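Local atomic coordinates of PrgX (Enterococcus faecalis, PDB entry 2AWI), a protein that acts as the receptor for the peptide sex pheromone cCF10 and, as a repressor that probably binds DNA, regulates conjugation. Residues 105-110 with 140-145; 151-156 with 173-178; 196-201 with 208-213. The protein carries 1 engineered substitution. All blocks are in the same frame, centred on the assembly; numbering follows the deposited sequence.

Contact 1. Residues 105-110 with 140-145; sequences TSLQYF and HLYDKR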
loop_
_atom_site.group_PDB
_atom_site.type_symbol
_atom_site.label_atom_id
_atom_site.label_comp_id
_atom_site.label_asym_id
_atom_site.label_seq_id
_atom_site.Cartn_x
_atom_site.Cartn_y
_atom_site.Cartn_z
ATOM N N THR A 105 -37.033 38.492 10.912
ATOM C CA THR A 105 -37.178 38.902 12.306
ATOM C C THR A 105 -35.800 38.957 12.962
ATOM O O THR A 105 -35.498 39.865 13.742
ATOM C CB THR A 105 -38.050 37.896 13.087
ATOM O OG1 THR A 105 -39.328 37.779 12.450
ATOM C CG2 THR A 105 -38.245 38.358 14.528
ATOM N N SER A 106 -34.971 37.969 12.638
ATOM C CA SER A 106 -33.623 37.882 13.178
ATOM C C SER A 106 -32.799 36.953 12.301
ATOM O O SER A 106 -33.345 36.197 11.492
ATOM C CB SER A 106 -33.654 37.334 14.610
ATOM O OG SER A 106 -34.020 35.963 14.634
ATOM N N LEU A 107 -31.482 37.013 12.471
ATOM C CA LEU A 107 -30.581 36.172 11.707
ATOM C C LEU A 107 -30.907 34.704 11.958
ATOM O O LEU A 107 -30.757 33.873 11.068
ATOM C CB LEU A 107 -29.135 36.474 12.090
ATOM C CG LEU A 107 -28.685 37.897 11.753
ATOM C CD1 LEU A 107 -27.286 38.133 12.291
ATOM C CD2 LEU A 107 -28.730 38.114 10.243
ATOM N N GLN A 108 -31.361 34.381 13.164
ATOM C CA GLN A 108 -31.709 33.001 13.479
ATOM C C GLN A 108 -32.873 32.567 12.595
ATOM O O GLN A 108 -32.775 31.580 11.873
ATOM C CB GLN A 108 -32.080 32.864 14.958
ATOM C CG GLN A 108 -30.889 32.997 15.892
ATOM C CD GLN A 108 -29.943 31.807 15.801
ATOM O OE1 GLN A 108 -28.760 31.911 16.129
ATOM N NE2 GLN A 108 -30.467 30.665 15.365
ATOM N N TYR A 109 -33.973 33.314 12.640
ATOM C CA TYR A 109 -35.134 32.989 11.816
ATOM C C TYR A 109 -34.777 32.924 10.337
ATOM O O TYR A 109 -35.340 32.121 9.592
ATOM C CB TYR A 109 -36.259 34.006 12.037
ATOM C CG TYR A 109 -37.127 33.675 13.231
ATOM C CD1 TYR A 109 -37.938 32.541 13.230
ATOM C CD2 TYR A 109 -37.099 34.466 14.379
ATOM C CE1 TYR A 109 -38.699 32.198 14.347
ATOM C CE2 TYR A 109 -37.857 34.132 15.502
ATOM C CZ TYR A 109 -38.650 32.997 15.478
ATOM O OH TYR A 109 -39.378 32.651 16.592
ATOM N N PHE A 110 -33.844 33.759 9.896
ATOM C CA PHE A 110 -33.469 33.691 8.494
ATOM C C PHE A 110 -32.838 32.331 8.257
ATOM O O PHE A 110 -33.158 31.649 7.284
ATOM C CB PHE A 110 -32.473 34.788 8.117
ATOM C CG PHE A 110 -32.229 34.883 6.639
ATOM C CD1 PHE A 110 -33.288 35.123 5.768
ATOM C CD2 PHE A 110 -30.953 34.704 6.114
ATOM C CE1 PHE A 110 -33.082 35.181 4.393
ATOM C CE2 PHE A 110 -30.735 34.759 4.737
ATOM C CZ PHE A 110 -31.802 34.999 3.876
ATOM N N HIS A 140 -30.864 43.346 2.274
ATOM C CA HIS A 140 -31.433 43.900 3.488
ATOM C C HIS A 140 -30.647 43.484 4.734
ATOM O O HIS A 140 -30.495 44.266 5.677
ATOM C CB HIS A 140 -32.888 43.463 3.620
ATOM C CG HIS A 140 -33.542 43.923 4.882
ATOM N ND1 HIS A 140 -33.298 43.332 6.103
ATOM C CD2 HIS A 140 -34.419 44.925 5.117
ATOM C CE1 HIS A 140 -33.999 43.951 7.036
ATOM N NE2 HIS A 140 -34.688 44.922 6.464
ATOM N N LEU A 141 -30.135 42.259 4.732
ATOM C CA LEU A 141 -29.381 41.756 5.868
ATOM C C LEU A 141 -27.901 42.120 5.850
ATOM O O LEU A 141 -27.318 42.365 6.906
ATOM C CB LEU A 141 -29.501 40.230 5.951
ATOM C CG LEU A 141 -30.893 39.642 6.191
ATOM C CD1 LEU A 141 -30.856 38.142 5.936
ATOM C CD2 LEU A 141 -31.347 39.958 7.607
ATOM N N TYR A 142 -27.292 42.171 4.666
ATOM C CA TYR A 142 -25.858 42.440 4.596
ATOM C C TYR A 142 -25.308 43.733 4.007
ATOM O O TYR A 142 -24.103 43.950 4.065
ATOM C CB TYR A 142 -25.166 41.245 3.929
ATOM C CG TYR A 142 -25.248 39.996 4.777
ATOM C CD1 TYR A 142 -24.490 39.879 5.946
ATOM C CD2 TYR A 142 -26.145 38.969 4.466
ATOM C CE1 TYR A 142 -24.629 38.780 6.786
ATOM C CE2 TYR A 142 -26.290 37.864 5.300
ATOM C CZ TYR A 142 -25.530 37.781 6.460
ATOM O OH TYR A 142 -25.685 36.713 7.306
ATOM N N ASP A 143 -26.157 44.598 3.464
ATOM C CA ASP A 143 -25.687 45.856 2.874
ATOM C C ASP A 143 -24.976 46.830 3.824
ATOM O O ASP A 143 -24.142 47.620 3.388
ATOM C CB ASP A 143 -26.852 46.589 2.196
ATOM C CG ASP A 143 -27.002 46.219 0.729
ATOM O OD1 ASP A 143 -27.940 46.724 0.074
ATOM O OD2 ASP A 143 -26.176 45.427 0.229
ATOM N N LYS A 144 -25.287 46.774 5.115
ATOM C CA LYS A 144 -24.682 47.699 6.071
ATOM C C LYS A 144 -23.691 47.089 7.054
ATOM O O LYS A 144 -23.071 47.815 7.825
ATOM C CB LYS A 144 -25.774 48.391 6.884
ATOM C CG LYS A 144 -26.940 48.911 6.075
ATOM C CD LYS A 144 -28.044 49.405 7.002
ATOM C CE LYS A 144 -29.327 49.708 6.243
ATOM N NZ LYS A 144 -30.415 50.140 7.164
ATOM N N ARG A 145 -23.543 45.769 7.031
ATOM C CA ARG A 145 -22.658 45.065 7.957
ATOM C C ARG A 145 -21.170 45.423 7.923
ATOM O O ARG A 145 -20.640 45.803 6.881
ATOM C CB ARG A 145 -22.832 43.560 7.756
ATOM C CG ARG A 145 -24.277 43.088 7.944
ATOM C CD ARG A 145 -24.765 43.408 9.357
ATOM N NE ARG A 145 -23.983 42.694 10.365
ATOM C CZ ARG A 145 -24.112 41.397 10.643
ATOM N NH1 ARG A 145 -25.008 40.651 9.997
ATOM N NH2 ARG A 145 -23.322 40.840 11.553
#
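L107 sends CD2 to L141 and CD1 to R145. Just before it, S106 is the N-cap of helix 107-122, and its OG accepts a weak bond from Y109 N at 3.3 Å. CD2 of L107 lies 4.1 Å from CD2 of L141, and the two leucine side chains slide past each other in opposite directions. CD1 takes the other branch and lies 4.1 Å from NH1 of R145, approaching the guanidinium obliquely. The arginine reaches this point on a chain bent at both chi2 and chi3. Its NE forms a salt bridge with E14 of the second subunit, and its NH2 forms one with D152 and a hydrogen bond with the T147 carbonyl. The charged end is thus gripped by other groups, and its contact with the methyl is only a touch. Y142 completes the surroundings of L107, with its OH 4.5 Å from CD2; that hydroxyl is probably hydrogen-bonded to OD1 of D152. This is the start of helix 107-122 packing against the end of helix 128-142. The two are consecutive helices in the all-helical TPR region of the receptor. F110, a turn along from S106, brings its ring to the other helix, with CG anti to the backbone N (chi1 -171°). CD1 of L141 sits over the centre of one ring face, 3.5 Å from the centroid and 13° off the ring normal. This is a CH-pi contact. CD2 is the nearest ring atom to that methyl, at 3.4 Å.

Contact 2. Residues 151-156 with 173-178; sequences IDCEIV and KPMYPI. Engineered in segment 151-156: C153 (natural residue Tyr).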
loop_
_atom_site.group_PDB
_atom_site.type_symbol
_atom_site.label_atom_id
_atom_site.label_comp_id
_atom_site.label_asym_id
_atom_site.label_seq_id
_atom_site.Cartn_x
_atom_site.Cartn_y
_atom_site.Cartn_z
ATOM N N ILE A 151 -23.719 33.069 13.652
ATOM C CA ILE A 151 -24.937 32.850 12.882
ATOM C C ILE A 151 -24.817 33.347 11.430
ATOM O O ILE A 151 -25.513 32.849 10.534
ATOM C CB ILE A 151 -26.145 33.511 13.579
ATOM C CG1 ILE A 151 -27.433 33.195 12.823
ATOM C CG2 ILE A 151 -25.923 35.007 13.672
ATOM C CD1 ILE A 151 -27.735 31.715 12.704
ATOM N N ASP A 152 -23.940 34.322 11.194
ATOM C CA ASP A 152 -23.733 34.826 9.838
ATOM C C ASP A 152 -23.040 33.742 9.015
ATOM O O ASP A 152 -23.380 33.513 7.852
ATOM C CB ASP A 152 -22.881 36.100 9.845
ATOM C CG ASP A 152 -23.629 37.293 10.400
ATOM O OD1 ASP A 152 -24.728 37.591 9.885
ATOM O OD2 ASP A 152 -23.120 37.932 11.348
ATOM N N CYS A 153 -22.066 33.071 9.617
ATOM C CA CYS A 153 -21.373 31.999 8.920
ATOM C C CYS A 153 -22.283 30.780 8.771
ATOM O O CYS A 153 -22.096 29.965 7.875
ATOM C CB CYS A 153 -20.080 31.639 9.650
ATOM S SG CYS A 153 -18.777 32.884 9.397
ATOM N N GLU A 154 -23.284 30.662 9.637
ATOM C CA GLU A 154 -24.218 29.547 9.538
ATOM C C GLU A 154 -25.108 29.853 8.335
ATOM O O GLU A 154 -25.355 28.991 7.491
ATOM C CB GLU A 154 -25.065 29.429 10.811
ATOM C CG GLU A 154 -25.928 28.176 10.869
ATOM C CD GLU A 154 -26.795 28.116 12.119
ATOM O OE1 GLU A 154 -26.249 28.255 13.243
ATOM O OE2 GLU A 154 -28.027 27.925 11.981
ATOM N N ILE A 155 -25.580 31.094 8.265
ATOM C CA ILE A 155 -26.424 31.542 7.158
ATOM C C ILE A 155 -25.707 31.323 5.823
ATOM O O ILE A 155 -26.273 30.770 4.883
ATOM C CB ILE A 155 -26.782 33.044 7.317
ATOM C CG1 ILE A 155 -27.903 33.192 8.353
ATOM C CG2 ILE A 155 -27.167 33.643 5.973
ATOM C CD1 ILE A 155 -28.259 34.626 8.698
ATOM N N VAL A 156 -24.452 31.748 5.747
ATOM C CA VAL A 156 -23.683 31.580 4.520
ATOM C C VAL A 156 -23.631 30.122 4.081
ATOM O O VAL A 156 -23.718 29.816 2.893
ATOM C CB VAL A 156 -22.252 32.107 4.692
ATOM C CG1 VAL A 156 -21.279 31.248 3.907
ATOM C CG2 VAL A 156 -22.187 33.543 4.196
ATOM N N LYS A 173 -16.805 36.274 1.370
ATOM C CA LYS A 173 -15.520 36.968 1.402
ATOM C C LYS A 173 -15.360 38.018 2.507
ATOM O O LYS A 173 -14.341 38.041 3.200
ATOM C CB LYS A 173 -15.257 37.621 0.044
ATOM C CG LYS A 173 -15.432 36.697 -1.148
ATOM C CD LYS A 173 -14.188 35.876 -1.452
ATOM C CE LYS A 173 -14.362 35.121 -2.763
ATOM N NZ LYS A 173 -13.079 34.547 -3.250
ATOM N N PRO A 174 -16.354 38.909 2.676
ATOM C CA PRO A 174 -16.263 39.943 3.714
ATOM C C PRO A 174 -16.252 39.429 5.153
ATOM O O PRO A 174 -15.971 40.179 6.092
ATOM C CB PRO A 174 -17.469 40.836 3.420
ATOM C CG PRO A 174 -18.444 39.899 2.807
ATOM C CD PRO A 174 -17.581 39.079 1.881
HETATM N N MSE A 175 -16.556 38.148 5.326
HETATM C CA MSE A 175 -16.574 37.565 6.656
HETATM C C MSE A 175 -15.212 37.019 7.036
HETATM O O MSE A 175 -14.954 36.749 8.204
HETATM C CB MSE A 175 -17.620 36.459 6.730
HETATM C CG MSE A 175 -19.029 36.978 6.563
HETATM SE SE MSE A 175 -20.336 35.591 6.700
HETATM C CE MSE A 175 -21.923 36.629 6.293
ATOM N N TYR A 176 -14.336 36.869 6.050
ATOM C CA TYR A 176 -13.000 36.354 6.301
ATOM C C TYR A 176 -11.917 37.350 5.889
ATOM O O TYR A 176 -12.167 38.270 5.106
ATOM C CB TYR A 176 -12.803 35.024 5.558
ATOM C CG TYR A 176 -13.685 33.918 6.090
ATOM C CD1 TYR A 176 -15.032 33.858 5.753
ATOM C CD2 TYR A 176 -13.193 32.991 7.013
ATOM C CE1 TYR A 176 -15.878 32.916 6.331
ATOM C CE2 TYR A 176 -14.028 32.042 7.596
ATOM C CZ TYR A 176 -15.370 32.014 7.259
ATOM O OH TYR A 176 -16.226 31.141 7.889
ATOM N N PRO A 177 -10.696 37.182 6.420
ATOM C CA PRO A 177 -10.279 36.124 7.348
ATOM C C PRO A 177 -10.768 36.315 8.779
ATOM O O PRO A 177 -11.165 37.408 9.172
ATOM C CB PRO A 177 -8.760 36.177 7.260
ATOM C CG PRO A 177 -8.509 37.635 7.078
ATOM C CD PRO A 177 -9.544 38.018 6.040
ATOM N N ILE A 178 -10.736 35.234 9.551
ATOM C CA ILE A 178 -11.146 35.274 10.951
ATOM C C ILE A 178 -9.938 35.774 11.747
ATOM O O ILE A 178 -8.794 35.404 11.451
ATOM C CB ILE A 178 -11.543 33.861 11.472
ATOM C CG1 ILE A 178 -12.677 33.271 10.617
ATOM C CG2 ILE A 178 -11.956 33.945 12.939
ATOM C CD1 ILE A 178 -13.968 34.070 10.616
#
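M175, a selenomethionine, lays its end over D152 and V156 of helix 150-159. The chain is extended beyond CG, with CE anti to CB (chi3 -176°), so the terminal methyl arrives at the helix surface. CE is 3.7 Å from CB of D152. SE is 3.7 Å from CG2 of V156, and these two side chains slide past each other in opposite directions. The carboxylate of D152 is used on other partners, and its OD2 accepts the F149 N-H. The contact joins a helix of the TPR region to the link after helix 165-172, where a short 3-10 turn at 173-175 presents M175. It is buried and largely apolar. Beside M175 lies C153, an engineered residue that is tyrosine in the natural protein. Its SG is 4.1 Å from SE of M175. The same sulfur approaches the Y176 ring obliquely, 5.0 Å from the centroid and 56° off the ring normal, a sulfur-aromatic contact. SG is also 3.4 Å from Y176 OH. That hydroxyl is hydrogen-bonded to the carbonyl of I190 on helix 184-203.

Contact 3. Residues 196-201 with 208-213; sequences NALTIS and KEAQYY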
loop_
_atom_site.group_PDB
_atom_site.type_symbol
_atom_site.label_atom_id
_atom_site.label_comp_id
_atom_site.label_asym_id
_atom_site.label_seq_id
_atom_site.Cartn_x
_atom_site.Cartn_y
_atom_site.Cartn_z
ATOM N N ASN A 196 -17.480 23.565 3.179
ATOM C CA ASN A 196 -18.538 23.468 2.187
ATOM C C ASN A 196 -18.215 24.298 0.955
ATOM O O ASN A 196 -18.466 23.876 -0.175
ATOM C CB ASN A 196 -19.880 23.925 2.768
ATOM C CG ASN A 196 -20.414 22.966 3.806
ATOM O OD1 ASN A 196 -20.066 21.788 3.812
ATOM N ND2 ASN A 196 -21.277 23.461 4.682
ATOM N N ALA A 197 -17.651 25.477 1.174
ATOM C CA ALA A 197 -17.302 26.348 0.063
ATOM C C ALA A 197 -16.203 25.712 -0.778
ATOM O O ALA A 197 -16.260 25.751 -2.005
ATOM C CB ALA A 197 -16.846 27.707 0.581
ATOM N N LEU A 198 -15.213 25.119 -0.114
ATOM C CA LEU A 198 -14.092 24.486 -0.812
ATOM C C LEU A 198 -14.497 23.236 -1.587
ATOM O O LEU A 198 -13.926 22.932 -2.633
ATOM C CB LEU A 198 -12.975 24.144 0.179
ATOM C CG LEU A 198 -11.784 23.349 -0.363
ATOM C CD1 LEU A 198 -11.242 24.023 -1.604
ATOM C CD2 LEU A 198 -10.703 23.243 0.699
ATOM N N THR A 199 -15.484 22.513 -1.074
ATOM C CA THR A 199 -15.961 21.309 -1.737
ATOM C C THR A 199 -16.568 21.718 -3.076
ATOM O O THR A 199 -16.274 21.134 -4.116
ATOM C CB THR A 199 -17.040 20.595 -0.885
ATOM O OG1 THR A 199 -16.476 20.213 0.378
ATOM C CG2 THR A 199 -17.564 19.359 -1.600
ATOM N N ILE A 200 -17.421 22.731 -3.032
ATOM C CA ILE A 200 -18.071 23.242 -4.225
ATOM C C ILE A 200 -17.040 23.791 -5.219
ATOM O O ILE A 200 -17.130 23.551 -6.423
ATOM C CB ILE A 200 -19.074 24.348 -3.841
ATOM C CG1 ILE A 200 -20.227 23.727 -3.038
ATOM C CG2 ILE A 200 -19.578 25.056 -5.086
ATOM C CD1 ILE A 200 -21.188 24.741 -2.395
ATOM N N SER A 201 -16.041 24.499 -4.711
ATOM C CA SER A 201 -15.015 25.079 -5.565
ATOM C C SER A 201 -14.212 24.052 -6.344
ATOM O O SER A 201 -13.875 24.280 -7.509
ATOM C CB SER A 201 -14.074 25.939 -4.731
ATOM O OG SER A 201 -14.799 27.010 -4.159
ATOM N N LYS A 208 -8.827 29.026 -8.387
ATOM C CA LYS A 208 -8.472 30.199 -7.602
ATOM C C LYS A 208 -9.384 30.373 -6.388
ATOM O O LYS A 208 -8.953 30.887 -5.354
ATOM C CB LYS A 208 -8.439 31.466 -8.473
ATOM C CG LYS A 208 -9.739 32.217 -8.662
ATOM C CD LYS A 208 -9.440 33.571 -9.318
ATOM C CE LYS A 208 -10.690 34.407 -9.538
ATOM N NZ LYS A 208 -11.394 34.714 -8.265
ATOM N N GLU A 209 -10.635 29.934 -6.500
ATOM C CA GLU A 209 -11.551 30.025 -5.372
ATOM C C GLU A 209 -11.130 28.983 -4.338
ATOM O O GLU A 209 -11.107 29.259 -3.136
ATOM C CB GLU A 209 -12.998 29.767 -5.813
ATOM C CG GLU A 209 -13.650 30.956 -6.493
ATOM C CD GLU A 209 -13.763 32.160 -5.576
ATOM O OE1 GLU A 209 -14.773 32.269 -4.846
ATOM O OE2 GLU A 209 -12.829 32.991 -5.581
ATOM N N ALA A 210 -10.777 27.793 -4.815
ATOM C CA ALA A 210 -10.360 26.717 -3.929
ATOM C C ALA A 210 -9.178 27.151 -3.078
ATOM O O ALA A 210 -9.164 26.922 -1.870
ATOM C CB ALA A 210 -9.999 25.469 -4.736
ATOM N N GLN A 211 -8.189 27.781 -3.702
ATOM C CA GLN A 211 -7.014 28.229 -2.966
ATOM C C GLN A 211 -7.425 29.273 -1.926
ATOM O O GLN A 211 -6.876 29.331 -0.828
ATOM C CB GLN A 211 -5.972 28.824 -3.919
ATOM C CG GLN A 211 -4.621 29.088 -3.259
ATOM C CD GLN A 211 -3.637 29.816 -4.168
ATOM O OE1 GLN A 211 -2.472 30.008 -3.812
ATOM N NE2 GLN A 211 -4.104 30.228 -5.345
ATOM N N TYR A 212 -8.400 30.100 -2.276
ATOM C CA TYR A 212 -8.855 31.119 -1.353
ATOM C C TYR A 212 -9.250 30.446 -0.043
ATOM O O TYR A 212 -8.702 30.753 1.015
ATOM C CB TYR A 212 -10.060 31.881 -1.934
ATOM C CG TYR A 212 -10.737 32.786 -0.928
ATOM C CD1 TYR A 212 -10.113 33.948 -0.471
ATOM C CD2 TYR A 212 -11.973 32.444 -0.379
ATOM C CE1 TYR A 212 -10.705 34.746 0.518
ATOM C CE2 TYR A 212 -12.572 33.230 0.607
ATOM C CZ TYR A 212 -11.932 34.375 1.052
ATOM O OH TYR A 212 -12.504 35.134 2.055
ATOM N N TYR A 213 -10.200 29.519 -0.129
ATOM C CA TYR A 213 -10.695 28.811 1.043
ATOM C C TYR A 213 -9.635 27.979 1.757
ATOM O O TYR A 213 -9.589 27.952 2.986
ATOM C CB TYR A 213 -11.890 27.955 0.640
ATOM C CG TYR A 213 -13.054 28.798 0.168
ATOM C CD1 TYR A 213 -13.683 29.693 1.033
ATOM C CD2 TYR A 213 -13.511 28.723 -1.150
ATOM C CE1 TYR A 213 -14.740 30.495 0.601
ATOM C CE2 TYR A 213 -14.567 29.517 -1.593
ATOM C CZ TYR A 213 -15.177 30.400 -0.711
ATOM O OH TYR A 213 -16.228 31.178 -1.135
#
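A197 CB sits over the centre of one face of the Y213 ring. The contact is a helical hairpin in the TPR region: helices 184-203 and 207-220 follow each other after a short turn and run nearly antiparallel. The axes of the two short segments approach to 8.5 Å, with 159° between their directions. The small side chains A197, S201 and A210 suit this close approach. The CB of A197 is 3.4 Å from the Y213 ring centroid and lies nearly on the ring normal, a CH-pi contact. On the opposite face, CD2 of Y212 lies toward the rim, so the ring is held between an alanine methyl and its own neighbour in the chain. At the ring edge, near its plane, S201 OG is 3.6 Å from CE2. The S201 hydroxyl is set beside its backbone N (chi1 -62°) and donates to A197 O at 2.9 Å, from above the carbonyl plane. That carbonyl also accepts the S201 N-H, so two donors of one residue share it. L198 has CG anti to the backbone N (chi1 174°), and chi2 sets CD1 against A210, 3.7 Å from its CB and 3.6 Å from its carbonyl O. L239 of helix 230-248 packs on L198, and Y243 of that helix packs on A210. CB of E209 faces the partner helix, 3.7 Å from S201 OG, and the bend at chi2 carries the carboxylate off. There OE2 makes salt bridges with K173 and, more loosely, with K208. OE1 of E209 and the hydroxyl of Y213 are both hydrogen-bonded to the OH of Y165 on helix 165-172.

Overall arrangement
The three contacts follow one another along the TPR region. Contacts 2 and 3 are buried; contact 1 is partly buried and borders the second subunit. Contacts 1 and 3 each join two consecutive helices, whereas contact 2 sets a helix against a loop. Contacts 1 and 3 share a methyl over an aromatic face, but contact 2 packs a selenomethionine end on the helix and the engineered C153 beside a tyrosine. Polar bridges run from contact 1 to contact 2 and from contact 2 to contact 3. Charged groups of contact 1 also pair with the second subunit, while no other chain touches contact 3. Contacts 1 and 3 do not touch: their nearest atoms are about 13 Å apart.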